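Local coordinates for diaphanous protein (Entamoeba histolytica, PDB 4DVG) that probably acts as a Rho-regulated formin that controls actin assembly, its GTPase-binding and FH3 region serving as the regulatory part of the molecule, at residues L160-M165 / L180-T185; N247-P252 / N262-I267; M112-K117 / R132-V137. One frame throughout, in Å; residues are numbered along the deposited sequence.

Contact 1 (L160-M165 / L180-T185)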
ATOM      1  N   LEU B 160      11.461   0.102 -18.849  1.00 63.89           N
ATOM      2  CA  LEU B 160      11.414   1.293 -18.026  1.00 59.91           C
ATOM      3  C   LEU B 160      11.403   0.924 -16.538  1.00 53.19           C
ATOM      4  O   LEU B 160      12.087   1.540 -15.743  1.00 45.71           O
ATOM      5  CB  LEU B 160      10.200   2.138 -18.380  1.00 56.18           C
ATOM      6  CG  LEU B 160      10.086   3.402 -17.538  1.00 56.70           C
ATOM      7  CD1 LEU B 160      11.135   4.413 -18.008  1.00 60.45           C
ATOM      8  CD2 LEU B 160       8.685   3.970 -17.657  1.00 53.50           C
ATOM      9  N   LEU B 161      10.656  -0.106 -16.168  1.00 48.00           N
ATOM     10  CA  LEU B 161      10.691  -0.554 -14.782  1.00 46.62           C
ATOM     11  C   LEU B 161      12.092  -0.999 -14.381  1.00 52.94           C
ATOM     12  O   LEU B 161      12.528  -0.735 -13.268  1.00 52.94           O
ATOM     13  CB  LEU B 161       9.676  -1.672 -14.507  1.00 36.20           C
ATOM     14  CG  LEU B 161       8.201  -1.282 -14.633  1.00 36.16           C
ATOM     15  CD1 LEU B 161       7.270  -2.427 -14.238  1.00 34.75           C
ATOM     16  CD2 LEU B 161       7.956  -0.038 -13.811  1.00 34.72           C
ATOM     17  N   LEU B 162      12.780  -1.692 -15.284  1.00 54.06           N
ATOM     18  CA  LEU B 162      14.115  -2.180 -15.003  1.00 48.56           C
ATOM     19  C   LEU B 162      15.067  -1.016 -14.782  1.00 52.93           C
ATOM     20  O   LEU B 162      15.948  -1.076 -13.914  1.00 60.22           O
ATOM     21  CB  LEU B 162      14.614  -3.049 -16.148  1.00 53.47           C
ATOM     22  CG  LEU B 162      14.073  -4.469 -16.142  1.00 55.08           C
ATOM     23  CD1 LEU B 162      14.443  -5.184 -17.428  0.86 57.31           C
ATOM     24  CD2 LEU B 162      14.590  -5.218 -14.940  1.00 55.48           C
ATOM     25  N   LYS B 163      14.887   0.043 -15.566  1.00 56.05           N
ATOM     26  CA  LYS B 163      15.757   1.208 -15.469  1.00 67.08           C
ATOM     27  C   LYS B 163      15.443   1.936 -14.168  1.00 64.66           C
ATOM     28  O   LYS B 163      16.337   2.283 -13.395  1.00 62.44           O
ATOM     29  CB  LYS B 163      15.573   2.133 -16.675  1.00 76.35           C
ATOM     30  CG  LYS B 163      16.124   3.554 -16.479  0.56 90.38           C
ATOM     31  CD  LYS B 163      17.636   3.580 -16.230  1.00100.21           C
ATOM     32  NZ  LYS B 163      19.665   5.024 -16.101  1.00106.36           N
ATOM     33  N   GLY B 164      14.153   2.143 -13.942  1.00 57.36           N
ATOM     34  CA  GLY B 164      13.661   2.746 -12.731  1.00 45.62           C
ATOM     35  C   GLY B 164      14.144   2.035 -11.494  1.00 50.23           C
ATOM     36  O   GLY B 164      14.420   2.673 -10.472  1.00 55.43           O
HETATM   37  N   MSE B 165      14.246   0.714 -11.580  1.00 47.22           N
HETATM   38  CA  MSE B 165      14.732  -0.087 -10.467  1.00 45.06           C
HETATM   39  C   MSE B 165      16.205   0.138 -10.177  1.00 54.25           C
HETATM   40  O   MSE B 165      16.650  -0.101  -9.061  1.00 64.21           O
HETATM   41  CB  MSE B 165      14.474  -1.570 -10.699  1.00 53.92           C
HETATM   42  CG  MSE B 165      14.971  -2.451  -9.564  1.00 61.24           C
HETATM   43 SE   MSE B 165      14.379  -4.305  -9.644  1.00 77.20          SE
ATOM     44  N   LEU B 180       8.820  -6.928  -7.571  1.00 47.48           N
ATOM     45  CA  LEU B 180       7.611  -7.705  -7.409  1.00 43.02           C
ATOM     46  C   LEU B 180       6.708  -7.571  -8.629  1.00 49.98           C
ATOM     47  O   LEU B 180       6.051  -8.543  -9.044  1.00 51.66           O
ATOM     48  CB  LEU B 180       6.862  -7.281  -6.162  1.00 40.50           C
ATOM     49  CG  LEU B 180       7.456  -7.704  -4.823  1.00 47.85           C
ATOM     50  CD1 LEU B 180       6.585  -7.129  -3.702  1.00 40.33           C
ATOM     51  CD2 LEU B 180       7.564  -9.239  -4.699  1.00 40.43           C
ATOM     52  N   GLU B 181       6.682  -6.375  -9.209  1.00 44.53           N
ATOM     53  CA  GLU B 181       5.910  -6.170 -10.421  1.00 38.87           C
ATOM     54  C   GLU B 181       6.548  -6.866 -11.652  1.00 43.12           C
ATOM     55  O   GLU B 181       5.852  -7.547 -12.404  1.00 41.00           O
ATOM     56  CB  GLU B 181       5.592  -4.689 -10.651  1.00 37.09           C
ATOM     57  CG  GLU B 181       4.784  -4.406 -11.932  1.00 54.09           C
ATOM     58  CD  GLU B 181       3.562  -5.297 -12.097  1.00 56.03           C
ATOM     59  OE1 GLU B 181       3.040  -5.809 -11.092  1.00 59.12           O
ATOM     60  OE2 GLU B 181       3.118  -5.485 -13.241  0.87 59.17           O
ATOM     61  N   ILE B 182       7.865  -6.737 -11.825  1.00 36.52           N
ATOM     62  CA  ILE B 182       8.573  -7.509 -12.848  1.00 36.75           C
ATOM     63  C   ILE B 182       8.311  -9.024 -12.696  1.00 47.28           C
ATOM     64  O   ILE B 182       8.119  -9.722 -13.687  1.00 51.78           O
ATOM     65  CB  ILE B 182      10.093  -7.311 -12.769  1.00 42.10           C
ATOM     66  CG1 ILE B 182      10.475  -5.833 -12.635  1.00 50.67           C
ATOM     67  CG2 ILE B 182      10.786  -8.003 -13.897  1.00 42.81           C
ATOM     68  CD1 ILE B 182      10.432  -5.061 -13.869  1.00 52.41           C
ATOM     69  N   THR B 183       8.318  -9.535 -11.466  1.00 46.57           N
ATOM     70  CA  THR B 183       8.257 -10.986 -11.272  1.00 52.85           C
ATOM     71  C   THR B 183       6.886 -11.492 -11.647  1.00 48.20           C
ATOM     72  O   THR B 183       6.756 -12.506 -12.318  1.00 54.64           O
ATOM     73  CB  THR B 183       8.554 -11.416  -9.821  1.00 47.05           C
ATOM     74  OG1 THR B 183       7.615 -10.788  -8.939  0.16 48.54           O
ATOM     75  CG2 THR B 183       9.925 -10.993  -9.438  1.00 41.94           C
ATOM     76  N   LEU B 184       5.869 -10.776 -11.189  1.00 46.33           N
ATOM     77  CA  LEU B 184       4.493 -11.024 -11.587  1.00 55.96           C
ATOM     78  C   LEU B 184       4.381 -11.044 -13.116  1.00 60.08           C
ATOM     79  O   LEU B 184       3.739 -11.934 -13.688  1.00 59.00           O
ATOM     80  CB  LEU B 184       3.585  -9.944 -11.011  1.00 62.08           C
ATOM     81  CG  LEU B 184       2.100 -10.242 -11.103  1.00 68.77           C
ATOM     82  CD1 LEU B 184       1.789 -11.414 -10.199  1.00 73.31           C
ATOM     83  CD2 LEU B 184       1.288  -9.010 -10.714  1.00 65.63           C
ATOM     84  N   THR B 185       5.019 -10.081 -13.778  1.00 40.96           N
ATOM     85  CA  THR B 185       4.963 -10.059 -15.227  1.00 41.24           C
ATOM     86  C   THR B 185       5.568 -11.324 -15.824  1.00 42.20           C
ATOM     87  O   THR B 185       4.940 -11.994 -16.638  1.00 48.98           O
ATOM     88  CB  THR B 185       5.637  -8.812 -15.814  1.00 48.60           C
ATOM     89  OG1 THR B 185       5.077  -7.634 -15.216  1.00 39.24           O
ATOM     90  CG2 THR B 185       5.427  -8.774 -17.325  1.00 40.52           C
TER
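Leu-161 and Ile-182 hold the nearest pair of CA atoms, 7.5 Å apart, where segments 160-165 and 180-185 run close to antiparallel, with 152° between their directions and 10.6 Å between their axes. At such a spacing the helices communicate through side chains, and Ile-182 does most of the reaching. Its CB already points at the other helix, and with CG1 anti to the carbonyl carbon the bend at chi2 (-79°) sets CD1 against Leu-161. There CD1 rests on CB of Leu-161 at 3.5 Å, and the two side chains slide past one another in opposite directions. The same methyl comes within 4.3 Å of CD2 of Leu-162, so a single isoleucine tip serves two consecutive leucines.

Glu-181 joins through its aliphatic part: its CG packs against CD1 of Leu-161 at 3.9 Å. The chain then bends at chi2 (49°), and the carboxylate of this buried residue goes to a polar partner beyond this interface, OE2 being hydrogen-bonded to Thr-148 OG1. Along helix 172-187 the carbonyl oxygen of Glu-181 is gripped twice by Thr-185, by its N at 3.0 Å and by its OG1 at 2.9 Å, the two donors coming from opposite faces of the carbonyl plane. The threonine hydroxyl thus spends its proton within its own helix.

Val-205 of helix 203-213 also packs on Ile-182, and Leu-151 of helix 145-152 on Leu-161. An apolar seam between neighbouring antiparallel helices, covered by these two others, is consistent with the armadillo-like helical arrays of formin regulatory regions.

Contact 2 (N247-P252 / N262-I267)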
ATOM      1  N   ASN B 247      12.220 -18.370 -12.505  1.00 56.88           N
ATOM      2  CA  ASN B 247      11.207 -18.239 -13.547  1.00 58.87           C
ATOM      3  C   ASN B 247      11.869 -18.083 -14.908  1.00 54.22           C
ATOM      4  O   ASN B 247      11.427 -18.664 -15.886  1.00 59.63           O
ATOM      5  CB  ASN B 247      10.234 -17.078 -13.282  1.00 59.08           C
ATOM      6  CG  ASN B 247       9.317 -17.337 -12.077  1.00 76.69           C
ATOM      7  OD1 ASN B 247       9.380 -18.403 -11.453  1.00 85.24           O
ATOM      8  ND2 ASN B 247       8.480 -16.350 -11.734  1.00 75.67           N
ATOM      9  N   LEU B 248      12.929 -17.293 -14.968  1.00 48.05           N
ATOM     10  CA  LEU B 248      13.593 -17.037 -16.242  1.00 50.54           C
ATOM     11  C   LEU B 248      14.277 -18.295 -16.768  1.00 54.60           C
ATOM     12  O   LEU B 248      14.315 -18.537 -17.960  1.00 58.54           O
ATOM     13  CB  LEU B 248      14.618 -15.914 -16.109  1.00 44.02           C
ATOM     14  CG  LEU B 248      14.055 -14.518 -15.864  1.00 49.31           C
ATOM     15  CD1 LEU B 248      15.177 -13.580 -15.462  1.00 35.16           C
ATOM     16  CD2 LEU B 248      13.297 -14.005 -17.084  1.00 48.36           C
ATOM     17  N   ILE B 249      14.819 -19.083 -15.857  1.00 55.38           N
ATOM     18  CA  ILE B 249      15.469 -20.325 -16.189  1.00 48.91           C
ATOM     19  C   ILE B 249      14.429 -21.415 -16.479  1.00 51.76           C
ATOM     20  O   ILE B 249      14.658 -22.288 -17.306  0.70 45.91           O
ATOM     21  CB  ILE B 249      16.400 -20.742 -15.041  1.00 42.69           C
ATOM     22  CG1 ILE B 249      17.524 -19.713 -14.902  1.00 39.41           C
ATOM     23  CG2 ILE B 249      16.946 -22.151 -15.258  1.00 41.86           C
ATOM     24  CD1 ILE B 249      18.386 -19.908 -13.648  1.00 40.68           C
ATOM     25  N   ASP B 250      13.289 -21.364 -15.803  1.00 58.85           N
ATOM     26  CA  ASP B 250      12.229 -22.336 -16.055  1.00 63.21           C
ATOM     27  C   ASP B 250      11.657 -22.192 -17.465  1.00 68.12           C
ATOM     28  O   ASP B 250      10.668 -21.506 -17.685  1.00 74.70           O
ATOM     29  CB  ASP B 250      11.104 -22.202 -15.033  1.00 64.90           C
ATOM     30  CG  ASP B 250      10.022 -23.245 -15.227  1.00 77.25           C
ATOM     31  OD1 ASP B 250      10.294 -24.273 -15.889  1.00 81.25           O
ATOM     32  OD2 ASP B 250       8.902 -23.040 -14.721  1.00 83.43           O
ATOM     33  N   GLN B 251      12.296 -22.850 -18.417  1.00 69.88           N
ATOM     34  CA  GLN B 251      11.860 -22.827 -19.797  1.00 66.81           C
ATOM     35  C   GLN B 251      11.523 -24.254 -20.198  1.00 70.59           C
ATOM     36  O   GLN B 251      12.012 -25.210 -19.590  1.00 68.48           O
ATOM     37  CB  GLN B 251      12.962 -22.271 -20.690  1.00 66.29           C
ATOM     38  CG  GLN B 251      13.400 -20.853 -20.355  1.00 75.93           C
ATOM     39  CD  GLN B 251      12.393 -19.805 -20.788  1.00 89.44           C
ATOM     40  OE1 GLN B 251      11.539 -20.059 -21.641  1.00 97.52           O
ATOM     41  NE2 GLN B 251      12.490 -18.614 -20.202  1.00 91.34           N
ATOM     42  N   PRO B 252      10.681 -24.411 -21.224  1.00 72.07           N
ATOM     43  CA  PRO B 252      10.267 -25.771 -21.589  1.00 73.05           C
ATOM     44  C   PRO B 252      11.397 -26.553 -22.271  1.00 68.09           C
ATOM     45  O   PRO B 252      11.523 -27.765 -22.058  1.00 65.75           O
ATOM     46  CB  PRO B 252       9.094 -25.534 -22.555  1.00 77.14           C
ATOM     47  CG  PRO B 252       8.758 -24.035 -22.441  1.00 73.36           C
ATOM     48  CD  PRO B 252      10.038 -23.380 -22.056  1.00 68.65           C
ATOM     49  N   ASN B 262      23.235 -20.282 -18.137  1.00 52.81           N
ATOM     50  CA  ASN B 262      24.635 -19.984 -18.462  1.00 55.89           C
ATOM     51  C   ASN B 262      24.941 -18.483 -18.277  1.00 56.71           C
ATOM     52  O   ASN B 262      25.945 -18.138 -17.653  1.00 55.28           O
ATOM     53  CB  ASN B 262      25.025 -20.449 -19.866  1.00 48.53           C
ATOM     54  CG  ASN B 262      25.298 -21.961 -19.953  1.00 49.38           C
ATOM     55  OD1 ASN B 262      25.464 -22.659 -18.945  1.00 39.93           O
ATOM     56  ND2 ASN B 262      25.362 -22.464 -21.193  1.00 51.77           N
ATOM     57  N   SER B 263      24.066 -17.612 -18.798  1.00 47.07           N
ATOM     58  CA  SER B 263      24.153 -16.164 -18.576  1.00 48.33           C
ATOM     59  C   SER B 263      24.288 -15.815 -17.086  1.00 55.58           C
ATOM     60  O   SER B 263      24.994 -14.882 -16.721  1.00 64.17           O
ATOM     61  CB  SER B 263      22.901 -15.435 -19.070  1.00 50.48           C
ATOM     62  OG  SER B 263      22.560 -15.734 -20.394  1.00 63.55           O
ATOM     63  N   PHE B 264      23.575 -16.533 -16.231  1.00 46.33           N
ATOM     64  CA  PHE B 264      23.635 -16.255 -14.806  1.00 45.24           C
ATOM     65  C   PHE B 264      24.913 -16.822 -14.220  1.00 47.70           C
ATOM     66  O   PHE B 264      25.544 -16.200 -13.375  1.00 52.45           O
ATOM     67  CB  PHE B 264      22.408 -16.822 -14.067  1.00 48.17           C
ATOM     68  CG  PHE B 264      21.202 -15.934 -14.125  1.00 48.24           C
ATOM     69  CD1 PHE B 264      21.117 -14.807 -13.321  1.00 45.00           C
ATOM     70  CD2 PHE B 264      20.147 -16.221 -14.988  1.00 49.78           C
ATOM     71  CE1 PHE B 264      20.002 -13.979 -13.380  1.00 47.89           C
ATOM     72  CE2 PHE B 264      19.029 -15.388 -15.060  1.00 46.18           C
ATOM     73  CZ  PHE B 264      18.955 -14.272 -14.250  1.00 49.59           C
ATOM     74  N   ILE B 265      25.301 -18.008 -14.661  1.00 47.27           N
ATOM     75  CA  ILE B 265      26.576 -18.550 -14.228  0.68 50.90           C
ATOM     76  C   ILE B 265      27.693 -17.590 -14.612  1.00 55.08           C
ATOM     77  O   ILE B 265      28.601 -17.331 -13.823  1.00 54.76           O
ATOM     78  CB  ILE B 265      26.851 -19.905 -14.853  1.00 51.29           C
ATOM     79  CG1 ILE B 265      25.982 -20.972 -14.187  1.00 51.92           C
ATOM     80  CG2 ILE B 265      28.322 -20.261 -14.701  1.00 50.98           C
ATOM     81  CD1 ILE B 265      25.794 -22.182 -15.045  1.00 52.34           C
ATOM     82  N   GLU B 266      27.588 -17.046 -15.819  1.00 54.82           N
ATOM     83  CA  GLU B 266      28.603 -16.179 -16.386  1.00 60.63           C
ATOM     84  C   GLU B 266      28.845 -14.933 -15.538  1.00 62.31           C
ATOM     85  O   GLU B 266      29.905 -14.332 -15.632  1.00 65.34           O
ATOM     86  CB  GLU B 266      28.191 -15.789 -17.806  1.00 67.95           C
ATOM     87  CG  GLU B 266      29.288 -15.223 -18.694  1.00 78.53           C
ATOM     88  CD  GLU B 266      28.772 -14.861 -20.087  1.00 87.48           C
ATOM     89  OE1 GLU B 266      27.764 -15.459 -20.538  1.00 91.15           O
ATOM     90  OE2 GLU B 266      29.373 -13.972 -20.730  1.00 86.87           O
ATOM     91  N   ILE B 267      27.873 -14.551 -14.707  1.00 58.83           N
ATOM     92  CA  ILE B 267      27.975 -13.316 -13.925  1.00 54.54           C
ATOM     93  C   ILE B 267      28.039 -13.522 -12.414  1.00 61.21           C
ATOM     94  O   ILE B 267      27.845 -12.582 -11.641  1.00 63.48           O
ATOM     95  CB  ILE B 267      26.843 -12.315 -14.240  1.00 47.90           C
ATOM     96  CG1 ILE B 267      25.482 -12.946 -13.966  1.00 44.00           C
ATOM     97  CG2 ILE B 267      26.933 -11.831 -15.672  1.00 46.10           C
ATOM     98  CD1 ILE B 267      24.348 -12.034 -14.222  1.00 37.98           C
TER
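Two consecutive helices of the FH3 region, joined by a short loop, bring Leu-248 and Ile-249, at the end of helix 236-249, against Phe-264 in the C-terminal part of helix 254-265. The backbones stay apart: even the nearest CA atoms, those of Ile-249 and Phe-264, are separated by 9.2 Å. Long side chains therefore bridge the gap. With CG anti to the carbonyl carbon (chi1 -83°), Phe-264 extends its ring toward the other helix. CD1 of Leu-248 meets the ring at its edge, near the ring plane, 4.0 Å from CZ, and the two side chains cross at roughly a right angle. Ile-249 approaches obliquely, its CD1 4.3 Å from CD2 of Phe-264.

Beyond Ile-249 the chain leaves the helix through an inverse gamma turn centred on Asp-250. Gln-251 folds back over this exit, and its NE2 donates to the carbonyl oxygen of Leu-248 at 2.9 Å in a nearly straight bond (164°), with the acceptor close to the amide plane. Phe-222 stacks on the ring of Phe-264 and also touches Leu-248, while Phe-294 of helix 290-309 packs on Ile-249.

Across the two segments the attraction is one of methyl groups and aromatic carbon at van der Waals range. Such adhesion is dispersive and hydrophobic, any selectivity probably coming from the fit of shapes; the Gln-251 bond stays within segment 247-252.

Contact 3 (M112-K117 / R132-V137)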
HETATM    1  N   MSE B 112       3.109   5.909 -16.816  1.00 57.50           N
HETATM    2  CA  MSE B 112       4.450   5.420 -17.148  1.00 51.50           C
HETATM    3  C   MSE B 112       5.292   6.487 -17.838  1.00 50.86           C
HETATM    4  O   MSE B 112       6.491   6.594 -17.597  0.57 54.67           O
HETATM    5  CB  MSE B 112       4.356   4.170 -18.026  1.00 49.84           C
HETATM    6  CG  MSE B 112       3.842   2.973 -17.264  1.00 50.96           C
HETATM    7 SE   MSE B 112       5.148   2.227 -16.021  1.00 74.59          SE
HETATM    8  CE  MSE B 112       6.217   1.206 -17.306  1.00113.68           C
ATOM      9  N   ALA B 113       4.645   7.269 -18.699  1.00 47.60           N
ATOM     10  CA  ALA B 113       5.285   8.339 -19.428  1.00 53.87           C
ATOM     11  C   ALA B 113       5.777   9.396 -18.442  1.00 67.76           C
ATOM     12  O   ALA B 113       6.882   9.941 -18.576  1.00 67.10           O
ATOM     13  CB  ALA B 113       4.299   8.954 -20.405  1.00 52.22           C
ATOM     14  N   ILE B 114       4.937   9.686 -17.455  1.00 64.61           N
ATOM     15  CA  ILE B 114       5.278  10.660 -16.441  1.00 63.76           C
ATOM     16  C   ILE B 114       6.445  10.122 -15.641  1.00 62.06           C
ATOM     17  O   ILE B 114       7.365  10.857 -15.291  1.00 66.37           O
ATOM     18  CB  ILE B 114       4.082  10.953 -15.530  1.00 53.14           C
ATOM     19  CG1 ILE B 114       3.219  12.034 -16.159  1.00 51.89           C
ATOM     20  CG2 ILE B 114       4.533  11.431 -14.176  1.00 45.42           C
ATOM     21  CD1 ILE B 114       1.816  12.025 -15.655  1.00 48.13           C
ATOM     22  N   TYR B 115       6.405   8.828 -15.377  1.00 51.47           N
ATOM     23  CA  TYR B 115       7.450   8.175 -14.617  1.00 51.47           C
ATOM     24  C   TYR B 115       8.794   8.257 -15.360  1.00 63.88           C
ATOM     25  O   TYR B 115       9.839   8.479 -14.740  1.00 63.16           O
ATOM     26  CB  TYR B 115       7.044   6.733 -14.360  1.00 44.65           C
ATOM     27  CG  TYR B 115       8.020   5.938 -13.540  1.00 52.24           C
ATOM     28  CD1 TYR B 115       8.728   6.528 -12.501  1.00 52.67           C
ATOM     29  CD2 TYR B 115       8.212   4.578 -13.783  1.00 53.14           C
ATOM     30  CE1 TYR B 115       9.608   5.793 -11.738  1.00 52.37           C
ATOM     31  CE2 TYR B 115       9.098   3.835 -13.032  1.00 55.88           C
ATOM     32  CZ  TYR B 115       9.793   4.453 -12.006  1.00 56.54           C
ATOM     33  OH  TYR B 115      10.673   3.725 -11.251  1.00 56.43           O
ATOM     34  N   LYS B 116       8.770   8.095 -16.685  1.00 62.55           N
ATOM     35  CA  LYS B 116       9.994   8.250 -17.465  1.00 66.04           C
ATOM     36  C   LYS B 116      10.546   9.658 -17.257  1.00 67.99           C
ATOM     37  O   LYS B 116      11.707   9.829 -16.888  1.00 80.04           O
ATOM     38  CB  LYS B 116       9.761   7.949 -18.960  1.00 65.75           C
ATOM     39  CG  LYS B 116      10.987   8.168 -19.873  1.00 62.71           C
ATOM     40  CD  LYS B 116      10.966   7.303 -21.151  1.00 63.13           C
ATOM     41  NZ  LYS B 116      11.701   9.077 -22.605  1.00 80.69           N
ATOM     42  N   LYS B 117       9.705  10.661 -17.485  1.00 58.22           N
ATOM     43  CA  LYS B 117      10.093  12.050 -17.303  1.00 55.56           C
ATOM     44  C   LYS B 117      10.751  12.250 -15.942  1.00 58.78           C
ATOM     45  O   LYS B 117      11.709  13.013 -15.825  0.92 60.93           O
ATOM     46  CB  LYS B 117       8.883  12.988 -17.405  1.00 60.45           C
ATOM     47  CG  LYS B 117       8.583  13.508 -18.784  1.00 76.84           C
ATOM     48  CD  LYS B 117       7.376  14.443 -18.746  1.00 90.84           C
ATOM     49  CE  LYS B 117       6.225  13.890 -19.586  1.00 98.37           C
ATOM     50  NZ  LYS B 117       4.952  14.659 -19.411  1.00103.20           N
ATOM     51  N   ARG B 132      10.090   9.265  -6.454  1.00 55.13           N
ATOM     52  CA  ARG B 132       9.576   8.346  -5.449  1.00 48.42           C
ATOM     53  C   ARG B 132       8.049   8.297  -5.327  1.00 48.98           C
ATOM     54  O   ARG B 132       7.513   7.211  -5.118  1.00 50.14           O
ATOM     55  CB  ARG B 132      10.221   8.604  -4.087  1.00 50.84           C
ATOM     56  CG  ARG B 132      11.708   8.302  -4.064  1.00 58.95           C
ATOM     57  CD  ARG B 132      12.230   8.272  -2.669  1.00 61.46           C
ATOM     58  NE  ARG B 132      13.684   8.231  -2.627  1.00 61.63           N
ATOM     59  CZ  ARG B 132      14.385   8.558  -1.544  1.00 66.04           C
ATOM     60  NH1 ARG B 132      13.739   8.937  -0.444  1.00 62.55           N
ATOM     61  NH2 ARG B 132      15.714   8.507  -1.556  1.00 55.98           N
ATOM     62  N   LYS B 133       7.355   9.438  -5.448  1.00 44.87           N
ATOM     63  CA  LYS B 133       5.885   9.411  -5.453  1.00 55.10           C
ATOM     64  C   LYS B 133       5.398   8.523  -6.591  1.00 55.50           C
ATOM     65  O   LYS B 133       4.484   7.708  -6.404  1.00 54.84           O
ATOM     66  CB  LYS B 133       5.240  10.803  -5.562  1.00 56.44           C
ATOM     67  CG  LYS B 133       4.935  11.459  -4.221  1.00 65.89           C
ATOM     68  CD  LYS B 133       4.240  10.509  -3.253  1.00 71.36           C
ATOM     69  CE  LYS B 133       4.057  11.141  -1.858  1.00 78.06           C
ATOM     70  NZ  LYS B 133       5.278  11.843  -1.289  1.00 76.75           N
ATOM     71  N   CYS B 134       6.024   8.685  -7.760  1.00 49.46           N
ATOM     72  CA  CYS B 134       5.749   7.822  -8.905  1.00 56.26           C
ATOM     73  C   CYS B 134       5.783   6.338  -8.551  1.00 51.07           C
ATOM     74  O   CYS B 134       4.868   5.595  -8.895  1.00 53.17           O
ATOM     75  CB  CYS B 134       6.745   8.089 -10.026  1.00 57.73           C
ATOM     76  SG  CYS B 134       6.163   9.242 -11.231  1.00 84.40           S
ATOM     77  N   CYS B 135       6.845   5.908  -7.879  1.00 38.10           N
ATOM     78  CA  CYS B 135       6.955   4.514  -7.501  1.00 41.89           C
ATOM     79  C   CYS B 135       5.812   4.156  -6.609  1.00 48.51           C
ATOM     80  O   CYS B 135       5.251   3.051  -6.710  1.00 53.47           O
ATOM     81  CB  CYS B 135       8.262   4.246  -6.757  1.00 42.69           C
ATOM     82  SG  CYS B 135       9.690   4.415  -7.826  1.00 56.73           S
ATOM     83  N   GLU B 136       5.481   5.101  -5.728  1.00 45.39           N
ATOM     84  CA  GLU B 136       4.467   4.900  -4.713  1.00 48.22           C
ATOM     85  C   GLU B 136       3.114   4.730  -5.411  1.00 47.44           C
ATOM     86  O   GLU B 136       2.353   3.808  -5.102  1.00 51.74           O
ATOM     87  CB  GLU B 136       4.494   6.051  -3.706  1.00 49.32           C
ATOM     88  CG  GLU B 136       3.378   6.042  -2.691  1.00 52.79           C
ATOM     89  CD  GLU B 136       3.773   6.679  -1.350  1.00 61.59           C
ATOM     90  OE1 GLU B 136       3.341   6.153  -0.295  1.00 61.25           O
ATOM     91  OE2 GLU B 136       4.518   7.690  -1.349  0.51 63.86           O
ATOM     92  N   VAL B 137       2.853   5.579  -6.398  1.00 40.23           N
ATOM     93  CA  VAL B 137       1.601   5.508  -7.139  1.00 43.48           C
ATOM     94  C   VAL B 137       1.523   4.235  -7.979  1.00 48.82           C
ATOM     95  O   VAL B 137       0.489   3.575  -8.002  1.00 52.00           O
ATOM     96  CB  VAL B 137       1.430   6.709  -8.057  1.00 42.87           C
ATOM     97  CG1 VAL B 137       0.190   6.540  -8.965  1.00 41.77           C
ATOM     98  CG2 VAL B 137       1.347   7.966  -7.235  1.00 46.08           C
TER
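Tyr-115 lays its side chain along two consecutive cysteines, Cys-134 and Cys-135, of the facing helix. CG stands anti to the backbone N (chi1 -178°), and this sends the ring across the interface although its CB does not point straight at the partner. Both sulfurs lie on the same side of the ring, and neither sits squarely over it or at its rim. SG of Cys-134 is 5.1 Å from the centroid of the Tyr-115 ring and 66° off the ring normal. SG of Cys-135 is equally far from that centroid, at 57° off the normal. These are oblique sulfur-aromatic contacts.

The two cysteines engage different ends of the tyrosine. At the root of the ring, CB of Cys-134 touches CD1 of Tyr-115 at 3.5 Å, and the sulfur tucks in beside the helix, 3.8 Å from CA of Tyr-115. At the far end, SG of Cys-135 lies 3.6 Å from OH of Tyr-115, a van der Waals neighbour of the hydroxyl.

Helices 108-120 and 127-141 form a nearly antiparallel pair within the GTPase-binding region, consistent with the helical pairs of an armadillo-like superhelix; the axes of segments 112-117 and 132-137 come within 9.8 Å, and the CA atoms of Tyr-115 and Cys-134 are 6.0 Å apart.

Ile-114 adds a second apolar touch to Cys-134. Its CG2 branch lies 4.0 Å from SG of Cys-134, so this sulfur touches two consecutive residues of helix 108-120. Further along the cysteine-bearing helix, Val-88 of helix 83-93 packs on Val-137, whereas Asn-174 of helix 172-187 borders Cys-135.

Contacts 3, 1 and 2 follow one another along the chain without interleaving, as expected of a helical array built by adding local pairs. Contacts 3 and 1 have centres 13 Å apart and are in direct touch: CD2 of Leu-160 lies 3.9 Å from CD2 of Tyr-115, on the side of the ring opposite the two cysteines, while CA of Gly-164 sits 3.5 Å from OH of Tyr-115. Contact 1 also borders contact 2, though lightly, through O of Thr-183 and ND2 of Asn-247 at 4.3 Å. Contacts 2 and 3 stay separate, their nearest atoms about 17 Å apart, so contact 1 lies between the other two, its centre 18 Å from that of contact 2.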